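Local coordinates for protein A151R (African swine fever virus Georgia 2007/1, PDB 7CMA) that is a non-structural viral protein that binds a zinc ion and may act as an oxygenase, although its biochemical role is not firmly settled, at residues Lys77-Trp82 with Asn90-Gly95; Asp106-Asn111 with Pro129-Asp134; Ser44-Gly47 with Tyr52-Phe55. All coordinates share one frame; numbering follows the deposited sequence.

Contact 1. Residues Lys77-Trp82 with Asn90-Gly95; sequences KMIYNW and NKIWSG
The side-chain nitrogen of Asn90 is hydrogen-bonded to the Trp82 carbonyl and lies over the same residue's ring. Asn90 ND2 donates to the main-chain Trp82 O at 2.9 Å; the bond is fairly straight and lies in the amide plane of Asn90, but it reaches the acceptor from well above the carbonyl plane. The same nitrogen sits over the indole of Trp82, 3.4 Å from CE2. Amide and ring planes differ by only 6°, so the carboxamide is laid flat on the aromatic face. Trp82 NE1, also a donor, forms no bond with it. Trp82 turns CG anti to its own N (chi1 171°), beside the carbonyl carbon, which brings ring and carbonyl within range of one amide. Asn90 OD1 is hydrogen-bonded to Thr35 OG1 of strand 30-35; with both ends of the amide engaged, its rotation is probably restrained.

Farther along the indole, Asn90 CB makes a CH-pi contact, 3.6 Å from the centroid of the six-membered ring and almost on its normal. At the ring's edge, Trp82 CH2 meets Lys91 O at 3.4 Å. Ile92 CG2, oblique to the indole, touches two residues about one helical turn apart: it lies 3.6 Å from Trp82 CZ3 and 3.8 Å from Ile79 CG2. Ile79 also touches Ile21 of helix 3-28, extending the buried apolar layer. The axes of helix 77-82 and strand 90-94 come within 9.3 Å at 144°, nearer antiparallel than crossed: a helix-on-sheet packing over the outermost strand 90-94, with Trp82 reaching on to Leu33 and Thr35 of strand 30-35.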
ATOM      1  N   LYS A  77      20.956  -5.317   3.797  1.00 44.59           N
ATOM      2  CA  LYS A  77      20.397  -5.303   5.178  1.00 53.04           C
ATOM      3  C   LYS A  77      21.156  -4.283   6.035  1.00 45.58           C
ATOM      4  O   LYS A  77      20.496  -3.536   6.770  1.00 44.20           O
ATOM      5  CB  LYS A  77      20.480  -6.696   5.807  1.00 58.39           C
ATOM      6  CG  LYS A  77      19.794  -6.832   7.160  1.00 63.76           C
ATOM      7  CD  LYS A  77      19.426  -8.259   7.510  1.00 74.35           C
ATOM      8  CE  LYS A  77      18.823  -9.018   6.345  1.00 78.87           C
ATOM      9  NZ  LYS A  77      18.796 -10.479   6.595  1.00 82.33           N
ATOM     10  N   MET A  78      22.491  -4.267   5.942  1.00 49.00           N
ATOM     11  CA  MET A  78      23.363  -3.288   6.650  1.00 53.15           C
ATOM     12  C   MET A  78      22.972  -1.867   6.239  1.00 43.91           C
ATOM     13  O   MET A  78      22.886  -0.994   7.127  1.00 39.60           O
ATOM     14  CB  MET A  78      24.842  -3.514   6.313  1.00 64.63           C
ATOM     15  CG  MET A  78      25.447  -4.727   6.993  1.00 76.80           C
ATOM     16  SD  MET A  78      27.006  -5.247   6.222  1.00 79.44           S
ATOM     17  CE  MET A  78      27.628  -6.378   7.465  1.00 83.31           C
ATOM     18  N   ILE A  79      22.709  -1.652   4.947  1.00 44.97           N
ATOM     19  CA  ILE A  79      22.348  -0.310   4.405  1.00 43.23           C
ATOM     20  C   ILE A  79      20.949   0.082   4.910  1.00 41.51           C
ATOM     21  O   ILE A  79      20.794   1.239   5.335  1.00 40.22           O
ATOM     22  CB  ILE A  79      22.456  -0.282   2.868  1.00 41.43           C
ATOM     23  CG1 ILE A  79      23.903  -0.478   2.408  1.00 44.40           C
ATOM     24  CG2 ILE A  79      21.860   1.002   2.312  1.00 49.33           C
ATOM     25  CD1 ILE A  79      24.066  -0.590   0.914  1.00 47.62           C
ATOM     26  N   TYR A  80      20.004  -0.867   4.973  1.00 37.61           N
ATOM     27  CA  TYR A  80      18.646  -0.604   5.530  1.00 42.34           C
ATOM     28  C   TYR A  80      18.754  -0.238   7.017  1.00 37.04           C
ATOM     29  O   TYR A  80      18.056   0.681   7.458  1.00 44.50           O
ATOM     30  CB  TYR A  80      17.718  -1.810   5.370  1.00 43.57           C
ATOM     31  CG  TYR A  80      16.455  -1.714   6.190  1.00 43.66           C
ATOM     32  CD1 TYR A  80      15.369  -0.979   5.743  1.00 48.93           C
ATOM     33  CD2 TYR A  80      16.383  -2.259   7.465  1.00 46.18           C
ATOM     34  CE1 TYR A  80      14.231  -0.821   6.517  1.00 47.67           C
ATOM     35  CE2 TYR A  80      15.235  -2.149   8.235  1.00 48.76           C
ATOM     36  CZ  TYR A  80      14.164  -1.411   7.767  1.00 46.84           C
ATOM     37  OH  TYR A  80      13.037  -1.285   8.527  1.00 62.62           O
ATOM     38  N   ASN A  81      19.593  -0.957   7.766  1.00 42.55           N
ATOM     39  CA  ASN A  81      19.749  -0.749   9.232  1.00 48.86           C
ATOM     40  C   ASN A  81      20.296   0.663   9.484  1.00 44.12           C
ATOM     41  O   ASN A  81      19.745   1.349  10.363  1.00 53.56           O
ATOM     42  CB  ASN A  81      20.614  -1.840   9.867  1.00 51.43           C
ATOM     43  CG  ASN A  81      19.869  -3.149  10.032  1.00 57.37           C
ATOM     44  OD1 ASN A  81      18.639  -3.177  10.043  1.00 56.29           O
ATOM     45  ND2 ASN A  81      20.603  -4.243  10.131  1.00 62.61           N
ATOM     46  N   TRP A  82      21.156   1.153   8.586  1.00 44.52           N
ATOM     47  CA  TRP A  82      21.697   2.540   8.612  1.00 41.62           C
ATOM     48  C   TRP A  82      20.572   3.542   8.314  1.00 39.96           C
ATOM     49  O   TRP A  82      20.490   4.569   9.011  1.00 39.58           O
ATOM     50  CB  TRP A  82      22.864   2.676   7.627  1.00 40.91           C
ATOM     51  CG  TRP A  82      23.344   4.080   7.419  1.00 43.41           C
ATOM     52  CD1 TRP A  82      24.192   4.787   8.222  1.00 46.23           C
ATOM     53  CD2 TRP A  82      23.130   4.898   6.252  1.00 43.87           C
ATOM     54  NE1 TRP A  82      24.451   6.015   7.677  1.00 40.48           N
ATOM     55  CE2 TRP A  82      23.835   6.103   6.456  1.00 41.39           C
ATOM     56  CE3 TRP A  82      22.367   4.755   5.091  1.00 46.65           C
ATOM     57  CZ2 TRP A  82      23.806   7.149   5.532  1.00 41.49           C
ATOM     58  CZ3 TRP A  82      22.354   5.780   4.171  1.00 44.49           C
ATOM     59  CH2 TRP A  82      23.046   6.968   4.401  1.00 41.50           C
ATOM     60  N   ASN A  90      19.140  10.097   6.033  1.00 37.75           N
ATOM     61  CA  ASN A  90      20.000   9.021   5.466  1.00 36.20           C
ATOM     62  C   ASN A  90      19.390   8.528   4.152  1.00 40.25           C
ATOM     63  O   ASN A  90      18.325   7.861   4.185  1.00 37.64           O
ATOM     64  CB  ASN A  90      20.212   7.875   6.456  1.00 39.47           C
ATOM     65  CG  ASN A  90      21.147   8.241   7.591  1.00 36.56           C
ATOM     66  OD1 ASN A  90      21.736   9.328   7.595  1.00 37.07           O
ATOM     67  ND2 ASN A  90      21.386   7.296   8.487  1.00 35.79           N
ATOM     68  N   LYS A  91      20.026   8.873   3.035  1.00 34.14           N
ATOM     69  CA  LYS A  91      19.576   8.470   1.680  1.00 34.83           C
ATOM     70  C   LYS A  91      20.738   7.811   0.953  1.00 37.72           C
ATOM     71  O   LYS A  91      21.886   8.040   1.354  1.00 44.28           O
ATOM     72  CB  LYS A  91      19.054   9.684   0.912  1.00 35.21           C
ATOM     73  CG  LYS A  91      17.796  10.311   1.483  1.00 42.03           C
ATOM     74  CD  LYS A  91      17.189  11.353   0.575  1.00 45.89           C
ATOM     75  CE  LYS A  91      16.102  12.162   1.247  1.00 51.15           C
ATOM     76  NZ  LYS A  91      15.494  13.131   0.307  1.00 52.49           N
ATOM     77  N   ILE A  92      20.447   7.061  -0.110  1.00 38.18           N
ATOM     78  CA  ILE A  92      21.496   6.344  -0.875  1.00 37.87           C
ATOM     79  C   ILE A  92      21.373   6.714  -2.354  1.00 38.70           C
ATOM     80  O   ILE A  92      20.241   6.968  -2.823  1.00 36.70           O
ATOM     81  CB  ILE A  92      21.412   4.824  -0.636  1.00 40.65           C
ATOM     82  CG1 ILE A  92      20.071   4.243  -1.091  1.00 42.84           C
ATOM     83  CG2 ILE A  92      21.702   4.502   0.823  1.00 36.22           C
ATOM     84  CD1 ILE A  92      20.134   2.773  -1.429  1.00 41.97           C
ATOM     85  N   TRP A  93      22.511   6.806  -3.034  1.00 42.02           N
ATOM     86  CA  TRP A  93      22.574   6.954  -4.509  1.00 40.48           C
ATOM     87  C   TRP A  93      23.113   5.656  -5.119  1.00 38.27           C
ATOM     88  O   TRP A  93      24.218   5.254  -4.746  1.00 42.59           O
ATOM     89  CB  TRP A  93      23.443   8.160  -4.880  1.00 37.83           C
ATOM     90  CG  TRP A  93      23.646   8.317  -6.352  1.00 40.90           C
ATOM     91  CD1 TRP A  93      24.590   7.698  -7.119  1.00 37.57           C
ATOM     92  CD2 TRP A  93      22.829   9.081  -7.260  1.00 40.81           C
ATOM     93  NE1 TRP A  93      24.423   8.032  -8.436  1.00 41.20           N
ATOM     94  CE2 TRP A  93      23.319   8.833  -8.561  1.00 41.04           C
ATOM     95  CE3 TRP A  93      21.694   9.887  -7.112  1.00 41.48           C
ATOM     96  CZ2 TRP A  93      22.765   9.437  -9.690  1.00 43.85           C
ATOM     97  CZ3 TRP A  93      21.148  10.482  -8.228  1.00 44.95           C
ATOM     98  CH2 TRP A  93      21.678  10.256  -9.498  1.00 45.85           C
ATOM     99  N   SER A  94      22.395   5.075  -6.078  1.00 37.53           N
ATOM    100  CA  SER A  94      22.874   3.848  -6.767  1.00 46.01           C
ATOM    101  C   SER A  94      23.363   4.191  -8.178  1.00 44.39           C
ATOM    102  O   SER A  94      22.583   4.785  -8.948  1.00 43.75           O
ATOM    103  CB  SER A  94      21.816   2.786  -6.801  1.00 46.75           C
ATOM    104  OG  SER A  94      22.327   1.600  -7.394  1.00 50.42           O
ATOM    105  N   GLY A  95      24.549   3.697  -8.535  1.00 44.79           N
ATOM    106  CA  GLY A  95      25.097   3.762  -9.903  1.00 50.75           C
ATOM    107  C   GLY A  95      26.146   4.855 -10.038  1.00 51.19           C
ATOM    108  O   GLY A  95      26.587   5.380  -9.002  1.00 45.74           O
TER

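Contact 2. Residues Asp106-Asn111 with Pro129-Asp134; sequences DLYHTN and PHIFND. With ZN (zinc ion), chain C.
Thr110 and Phe132 form the buried half of this contact: the methyl Thr110 CG2 comes up to the edge of the Phe132 ring, near its plane, 4.0 Å from CE1. With chi1 at 51°, Thr110 sets OG1 between its backbone N and carbonyl carbon, where it hydrogen-bonds Thr143 OG1, while the methyl is left for the aromatic. Phe132 is further enclosed by Trp138, whose ring stacks on it, and by Ile101 of strand 99-104.

The more open half belongs to Tyr108 and Ile131, both partly exposed. Ile131 CD1 lies over a face of the tyrosine ring, 4.1 Å from CD2, and the two side chains cross at about a right angle.

Between Tyr108 and Thr110 in sequence, His109 directs its imidazole elsewhere and binds the zinc ion through ND1 at 2.2 Å. Cys116, Cys139 and Cys142 complete the site, and His109 NE2 is hydrogen-bonded to Glu104 O, which orients the ring. No hydrogen bond joins the two segments, so their direct attraction is apolar and modest, whereas metal coordination anchors strand 107-109 independently; the ligand set of three cysteines and one histidine is consistent with a structural zinc.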
ATOM      1  N   ASP A 106      10.953  25.305 -16.688  1.00 61.93           N
ATOM      2  CA  ASP A 106      10.908  25.339 -15.200  1.00 55.52           C
ATOM      3  C   ASP A 106      10.927  23.905 -14.658  1.00 54.72           C
ATOM      4  O   ASP A 106      10.438  23.692 -13.532  1.00 52.19           O
ATOM      5  CB  ASP A 106       9.669  26.084 -14.696  1.00 58.16           C
ATOM      6  CG  ASP A 106       9.791  27.594 -14.784  1.00 63.30           C
ATOM      7  OD1 ASP A 106      10.937  28.085 -14.901  1.00 54.53           O
ATOM      8  OD2 ASP A 106       8.742  28.263 -14.745  1.00 68.15           O
ATOM      9  N   LEU A 107      11.463  22.964 -15.440  1.00 51.94           N
ATOM     10  CA  LEU A 107      11.655  21.552 -15.016  1.00 52.76           C
ATOM     11  C   LEU A 107      13.062  21.090 -15.416  1.00 49.30           C
ATOM     12  O   LEU A 107      13.618  21.656 -16.372  1.00 51.30           O
ATOM     13  CB  LEU A 107      10.572  20.689 -15.665  1.00 52.05           C
ATOM     14  CG  LEU A 107       9.195  20.754 -15.005  1.00 58.21           C
ATOM     15  CD1 LEU A 107       8.170  19.968 -15.809  1.00 64.29           C
ATOM     16  CD2 LEU A 107       9.253  20.241 -13.575  1.00 63.42           C
ATOM     17  N   TYR A 108      13.655  20.191 -14.629  1.00 43.20           N
ATOM     18  CA  TYR A 108      14.960  19.554 -14.942  1.00 44.48           C
ATOM     19  C   TYR A 108      14.693  18.158 -15.526  1.00 40.46           C
ATOM     20  O   TYR A 108      13.732  17.511 -15.075  1.00 38.96           O
ATOM     21  CB  TYR A 108      15.840  19.516 -13.689  1.00 42.92           C
ATOM     22  CG  TYR A 108      16.336  20.867 -13.232  1.00 47.31           C
ATOM     23  CD1 TYR A 108      15.511  21.736 -12.533  1.00 50.96           C
ATOM     24  CD2 TYR A 108      17.607  21.309 -13.556  1.00 45.52           C
ATOM     25  CE1 TYR A 108      15.940  23.001 -12.163  1.00 43.24           C
ATOM     26  CE2 TYR A 108      18.062  22.558 -13.167  1.00 45.01           C
ATOM     27  CZ  TYR A 108      17.229  23.404 -12.451  1.00 43.20           C
ATOM     28  OH  TYR A 108      17.649  24.659 -12.109  1.00 40.87           O
ATOM     29  N   HIS A 109      15.432  17.813 -16.579  1.00 47.26           N
ATOM     30  CA  HIS A 109      15.108  16.588 -17.348  1.00 45.01           C
ATOM     31  C   HIS A 109      16.254  15.593 -17.430  1.00 41.65           C
ATOM     32  O   HIS A 109      17.407  16.025 -17.507  1.00 44.99           O
ATOM     33  CB  HIS A 109      14.701  16.968 -18.781  1.00 44.85           C
ATOM     34  CG  HIS A 109      13.604  17.971 -18.898  1.00 50.59           C
ATOM     35  ND1 HIS A 109      12.300  17.604 -19.138  1.00 50.48           N
ATOM     36  CD2 HIS A 109      13.614  19.320 -18.851  1.00 55.65           C
ATOM     37  CE1 HIS A 109      11.549  18.683 -19.211  1.00 51.04           C
ATOM     38  NE2 HIS A 109      12.331  19.744 -19.037  1.00 47.63           N
ATOM     39  N   THR A 110      15.918  14.312 -17.420  1.00 39.46           N
ATOM     40  CA  THR A 110      16.908  13.218 -17.605  1.00 40.87           C
ATOM     41  C   THR A 110      16.704  12.579 -18.985  1.00 41.91           C
ATOM     42  O   THR A 110      17.632  11.882 -19.450  1.00 44.48           O
ATOM     43  CB  THR A 110      16.780  12.169 -16.492  1.00 37.96           C
ATOM     44  OG1 THR A 110      15.403  11.801 -16.423  1.00 40.30           O
ATOM     45  CG2 THR A 110      17.245  12.671 -15.141  1.00 40.90           C
ATOM     46  N   ASN A 111      15.477  12.642 -19.504  1.00 44.54           N
ATOM     47  CA  ASN A 111      15.065  11.983 -20.775  1.00 51.26           C
ATOM     48  C   ASN A 111      15.031  10.460 -20.576  1.00 52.00           C
ATOM     49  O   ASN A 111      15.196   9.746 -21.572  1.00 49.24           O
ATOM     50  CB  ASN A 111      15.998  12.358 -21.934  1.00 51.05           C
ATOM     51  CG  ASN A 111      15.428  13.435 -22.832  1.00 58.04           C
ATOM     52  OD1 ASN A 111      14.775  14.357 -22.354  1.00 55.10           O
ATOM     53  ND2 ASN A 111      15.658  13.324 -24.132  1.00 55.62           N
ATOM     54  N   PRO A 129      25.086  13.732  -7.771  1.00 44.01           N
ATOM     55  CA  PRO A 129      23.794  13.228  -7.307  1.00 44.67           C
ATOM     56  C   PRO A 129      22.942  14.252  -6.528  1.00 42.35           C
ATOM     57  O   PRO A 129      21.756  14.070  -6.464  1.00 34.91           O
ATOM     58  CB  PRO A 129      24.195  12.058  -6.402  1.00 43.95           C
ATOM     59  CG  PRO A 129      25.560  12.454  -5.877  1.00 51.21           C
ATOM     60  CD  PRO A 129      26.224  13.147  -7.046  1.00 43.75           C
ATOM     61  N   HIS A 130      23.562  15.293  -5.962  1.00 40.66           N
ATOM     62  CA  HIS A 130      22.975  16.068  -4.831  1.00 43.40           C
ATOM     63  C   HIS A 130      21.659  16.736  -5.258  1.00 41.68           C
ATOM     64  O   HIS A 130      20.736  16.796  -4.421  1.00 36.57           O
ATOM     65  CB  HIS A 130      23.988  17.081  -4.288  1.00 46.32           C
ATOM     66  CG  HIS A 130      25.304  16.474  -3.947  1.00 46.67           C
ATOM     67  ND1 HIS A 130      25.591  15.993  -2.682  1.00 52.64           N
ATOM     68  CD2 HIS A 130      26.374  16.179  -4.717  1.00 44.83           C
ATOM     69  CE1 HIS A 130      26.803  15.473  -2.682  1.00 40.55           C
ATOM     70  NE2 HIS A 130      27.290  15.552  -3.923  1.00 39.97           N
ATOM     71  N   ILE A 131      21.540  17.126  -6.532  1.00 39.05           N
ATOM     72  CA  ILE A 131      20.375  17.911  -7.042  1.00 41.42           C
ATOM     73  C   ILE A 131      19.113  17.032  -7.033  1.00 36.78           C
ATOM     74  O   ILE A 131      18.011  17.590  -7.098  1.00 34.44           O
ATOM     75  CB  ILE A 131      20.670  18.487  -8.442  1.00 45.79           C
ATOM     76  CG1 ILE A 131      19.564  19.443  -8.898  1.00 42.69           C
ATOM     77  CG2 ILE A 131      20.915  17.371  -9.449  1.00 48.31           C
ATOM     78  CD1 ILE A 131      19.795  20.057 -10.266  1.00 52.62           C
ATOM     79  N   PHE A 132      19.271  15.710  -6.932  1.00 40.37           N
ATOM     80  CA  PHE A 132      18.130  14.757  -6.975  1.00 39.85           C
ATOM     81  C   PHE A 132      17.490  14.631  -5.587  1.00 41.29           C
ATOM     82  O   PHE A 132      16.391  14.065  -5.490  1.00 35.54           O
ATOM     83  CB  PHE A 132      18.588  13.401  -7.515  1.00 38.08           C
ATOM     84  CG  PHE A 132      18.871  13.395  -8.992  1.00 33.99           C
ATOM     85  CD1 PHE A 132      17.832  13.333  -9.908  1.00 36.68           C
ATOM     86  CD2 PHE A 132      20.153  13.630  -9.464  1.00 35.75           C
ATOM     87  CE1 PHE A 132      18.093  13.362 -11.268  1.00 35.65           C
ATOM     88  CE2 PHE A 132      20.409  13.689 -10.824  1.00 36.77           C
ATOM     89  CZ  PHE A 132      19.376  13.559 -11.723  1.00 36.52           C
ATOM     90  N   ASN A 133      18.095  15.258  -4.573  1.00 36.33           N
ATOM     91  CA  ASN A 133      17.596  15.253  -3.173  1.00 37.74           C
ATOM     92  C   ASN A 133      16.178  15.843  -3.132  1.00 39.87           C
ATOM     93  O   ASN A 133      15.357  15.315  -2.386  1.00 39.19           O
ATOM     94  CB  ASN A 133      18.551  16.003  -2.245  1.00 35.79           C
ATOM     95  CG  ASN A 133      18.173  15.890  -0.787  1.00 41.63           C
ATOM     96  OD1 ASN A 133      18.045  16.901  -0.099  1.00 38.78           O
ATOM     97  ND2 ASN A 133      18.030  14.667  -0.302  1.00 35.24           N
ATOM     98  N   ASP A 134      15.929  16.934  -3.865  1.00 42.62           N
ATOM     99  CA  ASP A 134      14.592  17.582  -3.946  1.00 41.55           C
ATOM    100  C   ASP A 134      13.885  17.125  -5.232  1.00 41.51           C
ATOM    101  O   ASP A 134      14.259  17.605  -6.313  1.00 36.86           O
ATOM    102  CB  ASP A 134      14.712  19.109  -3.882  1.00 42.15           C
ATOM    103  CG  ASP A 134      13.381  19.842  -3.961  1.00 45.50           C
ATOM    104  OD1 ASP A 134      12.345  19.185  -3.835  1.00 49.52           O
ATOM    105  OD2 ASP A 134      13.401  21.077  -4.070  1.00 50.26           O
TER
HETATM  106 ZN    ZN C 201      11.113  15.714 -19.159  1.00 56.32          ZN

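Contact 3. Residues Ser44-Gly47 with Tyr52-Phe55; sequences SYIG and YFTF
Phe53 reaches across to Ser44 and Ile46 with the far end of its ring. Its CB leaves the backbone toward the neighbouring strand yet is still 7.0 Å from Ser44 N, so CB and CG serve mainly to carry the ring over. The first torsion, chi1 -49°, places CG anti to the carbonyl carbon and beside the backbone N, aiming the ring along the partner strand toward the turn. Moving outward on one side, CD2 comes to 4.9 Å from Ser44 CB, and CE2 closes that gap to 4.3 Å. CE2 also meets the terminal methyl, Ile46 CD1, at 4.2 Å. At the tip, CZ makes the shortest approach, 4.0 Å from the same Ile46 CD1. Both partners lie at the ring's edge, near its plane, rather than over a face.

Strands 38-46 and 49-55 form a beta-hairpin within the five-stranded antiparallel sheet, and the contact runs diagonally over it: the backbone of Ser44 is hydrogen-bonded with Lys51, and that of Phe53 with Glu42, so the ring reaches past its direct partner to the residues two and four positions further on. Strand 61-66 supplies more packing for Phe53 through Leu61 and Lys64.

Ser44 contributes its CB to the aromatic edge, while its OG is hydrogen-bonded to Glu42 OE2 and Thr30 OG1 and therefore stays with the polar groups. Ile46, exposed near the turn, has torsions away from staggered (chi1 -34°, chi2 -143°), and its side chain crosses that of Phe53 obliquely.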
ATOM      1  N   SER A  44      31.243  -0.297  -3.124  1.00 46.34           N
ATOM      2  CA  SER A  44      31.483  -0.565  -4.564  1.00 48.75           C
ATOM      3  C   SER A  44      32.110  -1.948  -4.730  1.00 44.56           C
ATOM      4  O   SER A  44      32.974  -2.303  -3.920  1.00 47.66           O
ATOM      5  CB  SER A  44      32.338   0.511  -5.174  1.00 42.76           C
ATOM      6  OG  SER A  44      31.656   1.751  -5.161  1.00 52.11           O
ATOM      7  N   TYR A  45      31.607  -2.727  -5.684  1.00 47.04           N
ATOM      8  CA  TYR A  45      32.184  -4.031  -6.086  1.00 46.25           C
ATOM      9  C   TYR A  45      33.421  -3.779  -6.952  1.00 39.87           C
ATOM     10  O   TYR A  45      33.258  -3.211  -8.040  1.00 39.78           O
ATOM     11  CB  TYR A  45      31.142  -4.870  -6.821  1.00 47.89           C
ATOM     12  CG  TYR A  45      31.519  -6.320  -6.974  1.00 58.74           C
ATOM     13  CD1 TYR A  45      31.445  -7.192  -5.901  1.00 62.24           C
ATOM     14  CD2 TYR A  45      32.014  -6.807  -8.174  1.00 61.73           C
ATOM     15  CE1 TYR A  45      31.795  -8.526  -6.031  1.00 67.86           C
ATOM     16  CE2 TYR A  45      32.365  -8.138  -8.322  1.00 63.04           C
ATOM     17  CZ  TYR A  45      32.260  -8.999  -7.245  1.00 64.02           C
ATOM     18  OH  TYR A  45      32.625 -10.305  -7.377  1.00 76.14           O
ATOM     19  N   ILE A  46      34.606  -3.948  -6.356  1.00 51.37           N
ATOM     20  CA  ILE A  46      35.939  -3.797  -7.014  1.00 50.55           C
ATOM     21  C   ILE A  46      36.694  -5.122  -6.880  1.00 50.57           C
ATOM     22  O   ILE A  46      36.912  -5.560  -5.736  1.00 58.98           O
ATOM     23  CB  ILE A  46      36.730  -2.630  -6.390  1.00 57.17           C
ATOM     24  CG1 ILE A  46      35.804  -1.487  -5.963  1.00 55.02           C
ATOM     25  CG2 ILE A  46      37.830  -2.165  -7.335  1.00 61.33           C
ATOM     26  CD1 ILE A  46      36.369  -0.107  -6.184  1.00 55.44           C
ATOM     27  N   GLY A  47      37.026  -5.754  -8.009  1.00 52.93           N
ATOM     28  CA  GLY A  47      37.690  -7.071  -8.054  1.00 57.18           C
ATOM     29  C   GLY A  47      36.689  -8.207  -7.929  1.00 60.22           C
ATOM     30  O   GLY A  47      35.857  -8.362  -8.842  1.00 62.40           O
ATOM     31  N   TYR A  52      34.125  -1.040   1.397  1.00 53.41           N
ATOM     32  CA  TYR A  52      33.391   0.006   2.156  1.00 56.67           C
ATOM     33  C   TYR A  52      34.343   1.171   2.445  1.00 55.68           C
ATOM     34  O   TYR A  52      35.242   1.008   3.293  1.00 48.23           O
ATOM     35  CB  TYR A  52      32.808  -0.585   3.443  1.00 55.40           C
ATOM     36  CG  TYR A  52      32.102   0.404   4.337  1.00 61.30           C
ATOM     37  CD1 TYR A  52      31.070   1.193   3.854  1.00 56.86           C
ATOM     38  CD2 TYR A  52      32.404   0.491   5.687  1.00 56.37           C
ATOM     39  CE1 TYR A  52      30.394   2.081   4.675  1.00 57.48           C
ATOM     40  CE2 TYR A  52      31.739   1.374   6.522  1.00 57.69           C
ATOM     41  CZ  TYR A  52      30.729   2.173   6.014  1.00 60.61           C
ATOM     42  OH  TYR A  52      30.049   3.029   6.830  1.00 63.91           O
ATOM     43  N   PHE A  53      34.247   2.230   1.630  1.00 56.44           N
ATOM     44  CA  PHE A  53      35.001   3.504   1.777  1.00 49.62           C
ATOM     45  C   PHE A  53      34.210   4.458   2.674  1.00 53.91           C
ATOM     46  O   PHE A  53      33.041   4.753   2.357  1.00 49.98           O
ATOM     47  CB  PHE A  53      35.250   4.152   0.412  1.00 43.98           C
ATOM     48  CG  PHE A  53      35.804   3.231  -0.643  1.00 49.22           C
ATOM     49  CD1 PHE A  53      37.164   2.957  -0.705  1.00 48.70           C
ATOM     50  CD2 PHE A  53      34.980   2.697  -1.621  1.00 52.66           C
ATOM     51  CE1 PHE A  53      37.673   2.126  -1.692  1.00 53.96           C
ATOM     52  CE2 PHE A  53      35.491   1.849  -2.594  1.00 47.23           C
ATOM     53  CZ  PHE A  53      36.832   1.550  -2.615  1.00 47.81           C
ATOM     54  N   THR A  54      34.848   4.957   3.733  1.00 51.27           N
ATOM     55  CA  THR A  54      34.279   6.021   4.602  1.00 56.27           C
ATOM     56  C   THR A  54      35.043   7.327   4.357  1.00 56.33           C
ATOM     57  O   THR A  54      36.275   7.258   4.174  1.00 55.59           O
ATOM     58  CB  THR A  54      34.300   5.582   6.069  1.00 58.20           C
ATOM     59  OG1 THR A  54      33.456   4.436   6.182  1.00 55.53           O
ATOM     60  CG2 THR A  54      33.835   6.662   7.022  1.00 68.47           C
ATOM     61  N   PHE A  55      34.317   8.442   4.214  1.00 51.26           N
ATOM     62  CA  PHE A  55      34.860   9.783   3.873  1.00 47.35           C
ATOM     63  C   PHE A  55      34.673  10.729   5.067  1.00 53.96           C
ATOM     64  O   PHE A  55      33.777  10.485   5.891  1.00 53.05           O
ATOM     65  CB  PHE A  55      34.179  10.336   2.619  1.00 48.92           C
ATOM     66  CG  PHE A  55      34.232   9.431   1.413  1.00 58.70           C
ATOM     67  CD1 PHE A  55      35.414   9.247   0.708  1.00 62.73           C
ATOM     68  CD2 PHE A  55      33.087   8.802   0.948  1.00 59.87           C
ATOM     69  CE1 PHE A  55      35.448   8.444  -0.424  1.00 59.18           C
ATOM     70  CE2 PHE A  55      33.126   7.997  -0.179  1.00 56.81           C
ATOM     71  CZ  PHE A  55      34.306   7.818  -0.861  1.00 59.66           C
TER

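How the contacts relate
Contacts 1 and 3 reach the same five-stranded antiparallel sheet at different places: their centres are 14 Å apart, with nearest atoms about 6 Å apart, and they do not touch. Contact 2 alone of the three holds a zinc ligand, His109, and its centre lies about 20 Å from that of contact 1. These two nevertheless touch through Trp93, whose CD2 lies 3.4 Å from Pro129 CB and whose CZ3 lies 3.5 Å from Phe132 CD2. The tryptophan thus couples sheet and zinc region. Contacts 2 and 3 fall on opposite sides of the chain's centre, about 26 Å apart between centres.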